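Local coordinates for protein bacterioferritin (Mycobacterium tuberculosis, PDB 3UOI) that stores iron as a 24-subunit haem-containing shell, oxidising Fe(2+) with dioxygen at its ferroxidase centres and depositing the ferric mineral in the central cavity, at the interface of chains A and B and the interface of chains A and C. Coordinates in Å, arbitrary orientation; residue numbers count along the deposited sequence, not the author numbering. Chains: chain A/B/C, Bacterioferritin.

Contact 1: the interface of chains A and B. Residues chain A 28-29, 32-33; chain B 61, 65, 71, 73.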
# COMPACT_ATOMS: atom_id res chain seq x y z
N PHE A 28 -30.01 -23.17 26.98
CA PHE A 28 -28.88 -23.82 26.35
C PHE A 28 -29.21 -25.20 25.86
O PHE A 28 -29.02 -25.46 24.72
CB PHE A 28 -27.67 -23.94 27.28
CG PHE A 28 -26.38 -24.29 26.58
CD1 PHE A 28 -25.60 -23.30 25.99
CD2 PHE A 28 -25.93 -25.58 26.51
CE1 PHE A 28 -24.40 -23.61 25.36
CE2 PHE A 28 -24.73 -25.87 25.86
CZ PHE A 28 -23.98 -24.89 25.30
N LEU A 29 -29.76 -26.03 26.74
CA LEU A 29 -30.08 -27.40 26.42
C LEU A 29 -31.07 -27.44 25.28
O LEU A 29 -30.96 -28.23 24.44
CB LEU A 29 -30.57 -28.18 27.59
CG LEU A 29 -30.89 -29.63 27.30
CD1 LEU A 29 -29.70 -30.47 27.18
CD2 LEU A 29 -31.73 -30.14 28.36
N LYS A 32 -29.02 -26.94 22.06
CA LYS A 32 -28.36 -28.17 21.69
C LYS A 32 -29.34 -29.20 21.12
O LYS A 32 -29.01 -29.90 20.22
CB LYS A 32 -27.64 -28.78 22.85
CG LYS A 32 -26.64 -27.94 23.48
CD LYS A 32 -25.56 -27.48 22.58
CE LYS A 32 -24.66 -28.56 22.10
NZ LYS A 32 -23.98 -28.19 20.93
N MET A 33 -30.51 -29.30 21.73
CA MET A 33 -31.53 -30.20 21.30
C MET A 33 -32.01 -29.77 19.94
O MET A 33 -32.30 -30.59 19.14
CB MET A 33 -32.71 -30.26 22.26
CG MET A 33 -32.53 -30.94 23.61
SD MET A 33 -34.04 -30.95 24.61
CE MET A 33 -35.12 -32.09 23.84
N THR B 61 -22.53 -32.86 26.65
CA THR B 61 -23.89 -32.72 26.20
C THR B 61 -24.09 -33.24 24.76
O THR B 61 -25.05 -33.92 24.52
CB THR B 61 -24.38 -31.28 26.35
OG1 THR B 61 -24.21 -30.86 27.68
CG2 THR B 61 -25.82 -31.17 25.96
N LEU B 65 -26.39 -36.48 23.62
CA LEU B 65 -27.36 -36.33 22.57
C LEU B 65 -27.12 -37.25 21.36
O LEU B 65 -28.03 -37.84 20.82
CB LEU B 65 -27.47 -34.88 22.18
CG LEU B 65 -28.29 -34.07 23.21
CD1 LEU B 65 -28.48 -32.65 22.82
CD2 LEU B 65 -29.59 -34.75 23.43
N PRO B 71 -29.49 -35.37 28.56
CA PRO B 71 -28.59 -34.63 29.42
C PRO B 71 -29.32 -34.00 30.54
O PRO B 71 -30.28 -33.29 30.32
CB PRO B 71 -28.11 -33.52 28.52
CG PRO B 71 -28.31 -33.95 27.24
CD PRO B 71 -29.45 -34.83 27.21
N TYR B 73 -29.58 -31.23 32.92
CA TYR B 73 -29.23 -29.88 33.28
C TYR B 73 -30.02 -29.44 34.57
O TYR B 73 -30.01 -28.29 34.94
CB TYR B 73 -29.42 -28.90 32.12
CG TYR B 73 -28.33 -28.78 31.08
CD1 TYR B 73 -27.85 -27.54 30.68
CD2 TYR B 73 -27.79 -29.87 30.45
CE1 TYR B 73 -26.90 -27.42 29.75
CE2 TYR B 73 -26.82 -29.76 29.51
CZ TYR B 73 -26.38 -28.53 29.16
OH TYR B 73 -25.45 -28.42 28.22

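Contact 2: the interface of chains A and C. Residues chain A 126-127, 130; chain C 3, 63, 66, 117.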
# COMPACT_ATOMS: atom_id res chain seq x y z
N VAL A 126 -36.15 -6.56 32.29
CA VAL A 126 -37.52 -6.60 31.93
C VAL A 126 -37.71 -6.25 30.47
O VAL A 126 -38.49 -6.87 29.79
CB VAL A 126 -38.37 -5.64 32.76
CG1 VAL A 126 -39.54 -5.21 31.95
CG2 VAL A 126 -38.81 -6.30 34.03
N ALA A 127 -36.97 -5.25 30.00
CA ALA A 127 -37.09 -4.87 28.61
C ALA A 127 -36.64 -6.02 27.69
O ALA A 127 -37.31 -6.39 26.72
CB ALA A 127 -36.35 -3.61 28.33
N GLU A 130 -39.12 -8.81 27.62
CA GLU A 130 -40.27 -8.47 26.81
C GLU A 130 -39.98 -8.75 25.32
O GLU A 130 -40.77 -9.35 24.62
CB GLU A 130 -40.71 -7.03 27.04
CG GLU A 130 -41.08 -6.67 28.46
CD GLU A 130 -41.60 -5.26 28.63
OE1 GLU A 130 -41.11 -4.38 28.00
OE2 GLU A 130 -42.46 -5.02 29.39
N MET C 3 -48.82 -11.43 25.01
CA MET C 3 -48.62 -10.27 25.83
C MET C 3 -49.54 -9.11 25.46
O MET C 3 -49.81 -8.85 24.30
CB MET C 3 -47.16 -9.83 25.76
CG MET C 3 -46.86 -8.47 26.31
SD MET C 3 -45.27 -8.43 27.06
CE MET C 3 -44.36 -9.26 25.83
N ARG C 63 -43.39 -0.13 20.34
CA ARG C 63 -43.80 -0.42 21.68
C ARG C 63 -45.25 -0.87 21.64
O ARG C 63 -45.58 -1.84 22.24
CB ARG C 63 -43.57 0.76 22.58
CG ARG C 63 -43.68 0.50 24.05
CD ARG C 63 -42.86 -0.66 24.55
NE ARG C 63 -43.17 -1.02 25.91
CZ ARG C 63 -42.82 -2.13 26.52
NH1 ARG C 63 -42.16 -3.02 25.91
NH2 ARG C 63 -43.16 -2.32 27.75
N LEU C 66 -45.73 -4.33 20.30
CA LEU C 66 -45.21 -5.27 21.26
C LEU C 66 -46.24 -5.60 22.28
O LEU C 66 -46.35 -6.66 22.72
CB LEU C 66 -43.95 -4.78 21.93
CG LEU C 66 -43.24 -5.80 22.83
CD1 LEU C 66 -41.73 -5.61 22.84
CD2 LEU C 66 -43.77 -5.77 24.22
N THR C 117 -40.82 -0.30 30.77
CA THR C 117 -40.22 -0.14 29.48
C THR C 117 -40.87 1.02 28.73
O THR C 117 -40.22 1.85 28.21
CB THR C 117 -40.20 -1.45 28.65
OG1 THR C 117 -39.64 -2.50 29.40
CG2 THR C 117 -39.48 -1.24 27.34

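Contact 3: the interface of chains A and C. Residues chain A 97, 130, 133-134, 137; chain C 3, 66.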
# COMPACT_ATOMS: atom_id res chain seq x y z
N TYR A 97 -42.28 -15.10 31.46
CA TYR A 97 -43.48 -14.58 32.11
C TYR A 97 -43.32 -14.59 33.62
O TYR A 97 -43.69 -13.67 34.27
CB TYR A 97 -44.75 -15.26 31.66
CG TYR A 97 -45.36 -14.65 30.44
CD1 TYR A 97 -45.78 -13.35 30.46
CD2 TYR A 97 -45.57 -15.36 29.30
CE1 TYR A 97 -46.32 -12.79 29.40
CE2 TYR A 97 -46.10 -14.80 28.24
CZ TYR A 97 -46.49 -13.50 28.28
OH TYR A 97 -47.06 -12.88 27.24
N GLU A 130 -39.12 -8.81 27.62
CA GLU A 130 -40.27 -8.47 26.81
C GLU A 130 -39.98 -8.75 25.32
O GLU A 130 -40.77 -9.35 24.62
CB GLU A 130 -40.71 -7.03 27.04
CG GLU A 130 -41.08 -6.67 28.46
CD GLU A 130 -41.60 -5.26 28.63
OE1 GLU A 130 -41.11 -4.38 28.00
OE2 GLU A 130 -42.46 -5.02 29.39
N ILE A 133 -40.19 -12.48 24.81
CA ILE A 133 -41.52 -13.00 24.81
C ILE A 133 -42.16 -12.69 23.49
O ILE A 133 -42.81 -13.54 22.95
CB ILE A 133 -42.35 -12.43 25.95
CG1 ILE A 133 -41.93 -13.03 27.28
CG2 ILE A 133 -43.83 -12.64 25.68
CD1 ILE A 133 -42.08 -12.15 28.36
N ASP A 134 -41.94 -11.48 23.01
CA ASP A 134 -42.49 -11.01 21.76
C ASP A 134 -41.94 -11.91 20.64
O ASP A 134 -42.67 -12.40 19.87
CB ASP A 134 -42.24 -9.52 21.56
CG ASP A 134 -42.71 -8.97 20.22
OD1 ASP A 134 -43.57 -9.50 19.61
OD2 ASP A 134 -42.23 -7.93 19.82
N GLU A 137 -43.73 -15.70 21.12
CA GLU A 137 -45.12 -15.66 20.76
C GLU A 137 -45.29 -15.50 19.26
O GLU A 137 -46.06 -16.18 18.70
CB GLU A 137 -45.87 -14.58 21.55
CG GLU A 137 -45.75 -14.74 23.06
CD GLU A 137 -46.54 -13.78 23.88
OE1 GLU A 137 -46.78 -12.67 23.46
OE2 GLU A 137 -46.88 -14.13 24.98
N MET C 3 -48.82 -11.43 25.01
CA MET C 3 -48.62 -10.27 25.83
C MET C 3 -49.54 -9.11 25.46
O MET C 3 -49.81 -8.85 24.30
CB MET C 3 -47.16 -9.83 25.76
CG MET C 3 -46.86 -8.47 26.31
SD MET C 3 -45.27 -8.43 27.06
CE MET C 3 -44.36 -9.26 25.83
N LEU C 66 -45.73 -4.33 20.30
CA LEU C 66 -45.21 -5.27 21.26
C LEU C 66 -46.24 -5.60 22.28
O LEU C 66 -46.35 -6.66 22.72
CB LEU C 66 -43.95 -4.78 21.93
CG LEU C 66 -43.24 -5.80 22.83
CD1 LEU C 66 -41.73 -5.61 22.84
CD2 LEU C 66 -43.77 -5.77 24.22

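Contact 1: the interface of chains A and B
A:Leu29 and B:Tyr73 are brought together by opposite choices of first torsion: CG of A:Leu29 stands anti to its backbone N (chi1 -179°), while CG of B:Tyr73 stands anti to its own carbonyl carbon (chi1 -83°). The phenol ring thereby offers a face to the leucine, whose CB lies 4.1 Å above the ring plane, over its centre. The CD1 methyl of A:Leu29 continues past the ring, 3.8 Å from B:Tyr73 CE2, and ends against the pyrrolidine, 3.7 Å from B:Pro71 CB. A branched aliphatic chain suits this place because it can meet an aromatic face and a proline ring together. A:Phe28 comes to the phenol tip, its CD2 3.4 Å from B:Tyr73 OH. Within chain B, B:Tyr73 OH is hydrogen-bonded at 2.8 Å to B:Thr61 OG1, which sits in the ring plane at its edge; the bond should help fix the tyrosine while the CG2 methyl of B:Thr61 faces chain A. Farther along, B:Leu65 CD1 packs 4.0 Å from A:Lys32 CB, using the aliphatic base of the lysine. No polar pair joins the chains here. The patch lies in the two-fold subunit dimer, where helix 7-36 of chain A meets helix 40-66 and the following loop of chain B; its twin has the chains exchanged.

Contact 2: the interface of chains A and C
Helix 116-146 of chain A meets the first turn of the same helix in chain C, together with the C-terminal part of helix 40-66 and the N-terminal segment of chain C. Between them A:Glu130 reaches out with CG anti to its carbonyl carbon (chi1 -59°) and an extended chain, a length that lets its carboxylate cross the subunit boundary. A:Glu130 OE1 is gripped from opposite faces of the carboxylate plane, by the C:Thr117 hydroxyl OG1 at 2.8 Å and by C:Arg63 NH1 at 2.7 Å. The arginine bond is also a salt bridge, with the carboxylate and guanidinium planes turned 31° apart. C:Arg63 NH2 adds weak bonds to both oxygens, the one to A:Glu130 OE2 nearly straight at 3.2 Å. Arginine suits the site because its broad, flat cation can address both carboxylate oxygens, and its charge probably favours the ionised glutamate. Threonine supplies a short, branched donor: besides its hydroxyl, the CG2 methyl of C:Thr117 packs 4.0 Å from A:Ala127 CB, where the small alanine probably allows the helices to come close. The patch lies between subunits of neighbouring dimers in the 24-mer, on the flank of helix 116-146 in chain A and at the end of the four-helix bundle of chain C.

Contact 3: the interface of chains A and C
C:Met3 presents its side chain to chain A from CB to tip. CB lies 3.4 Å from the phenol oxygen A:Tyr97 OH, and 3.7 Å from A:Glu137 OE1. From there CG, anti to the backbone N (chi1 167°), carries the chain away from these polar groups, and bends at the next two torsions bring SD and then CE back towards helix 116-146. The terminal methyl CE packs tightly against A:Ile133 CG2 at 3.4 Å. An unbranched, flexible methionine suits this path, since it can turn and still deliver a methyl to the branched isoleucine. The backbone end of the same residue makes the polar contact: its N, the first modelled in the chain, donates to A:Glu137 OE1 at 2.8 Å, on the syn side and 17° out of the carboxylate plane. A:Tyr97 acts on both the carboxylate and the methionine: its OH donates to A:Glu137 OE2 at 2.6 Å, also on the syn side, helping to orient the carboxylate, and receives a weak bond from C:Met3 N. Nearby, C:Leu66 crosses A:Asp134 at a slant, its CG 3.8 Å from A:Asp134 OD2 and close to the methylene CB as well, which gives the leucine an apolar neighbour. The N-terminal segment of chain C thus lies against helices 85-112 and 116-146 of chain A, beside the end of its own helix 40-66.

Contacts 2 and 3 are adjoining parts of one interface between chains A and C, with C-alpha centres about 7 Å apart; they share helix 116-146 of chain A and A:Glu130, C:Met3 and C:Leu66. Contact 1 belongs to the dimer of chains A and B, and its centre is about 29 Å from contact 2 and about 25 Å from contact 3. Helix 40-66 serves both interfaces, contributing from chain B in contact 1 and from chain C in the others. Contact 1 is apolar across the chains, whereas contacts 2 and 3 mix charged, polar and apolar groups; such interfaces together build the 24-subunit shell around the iron-storage cavity.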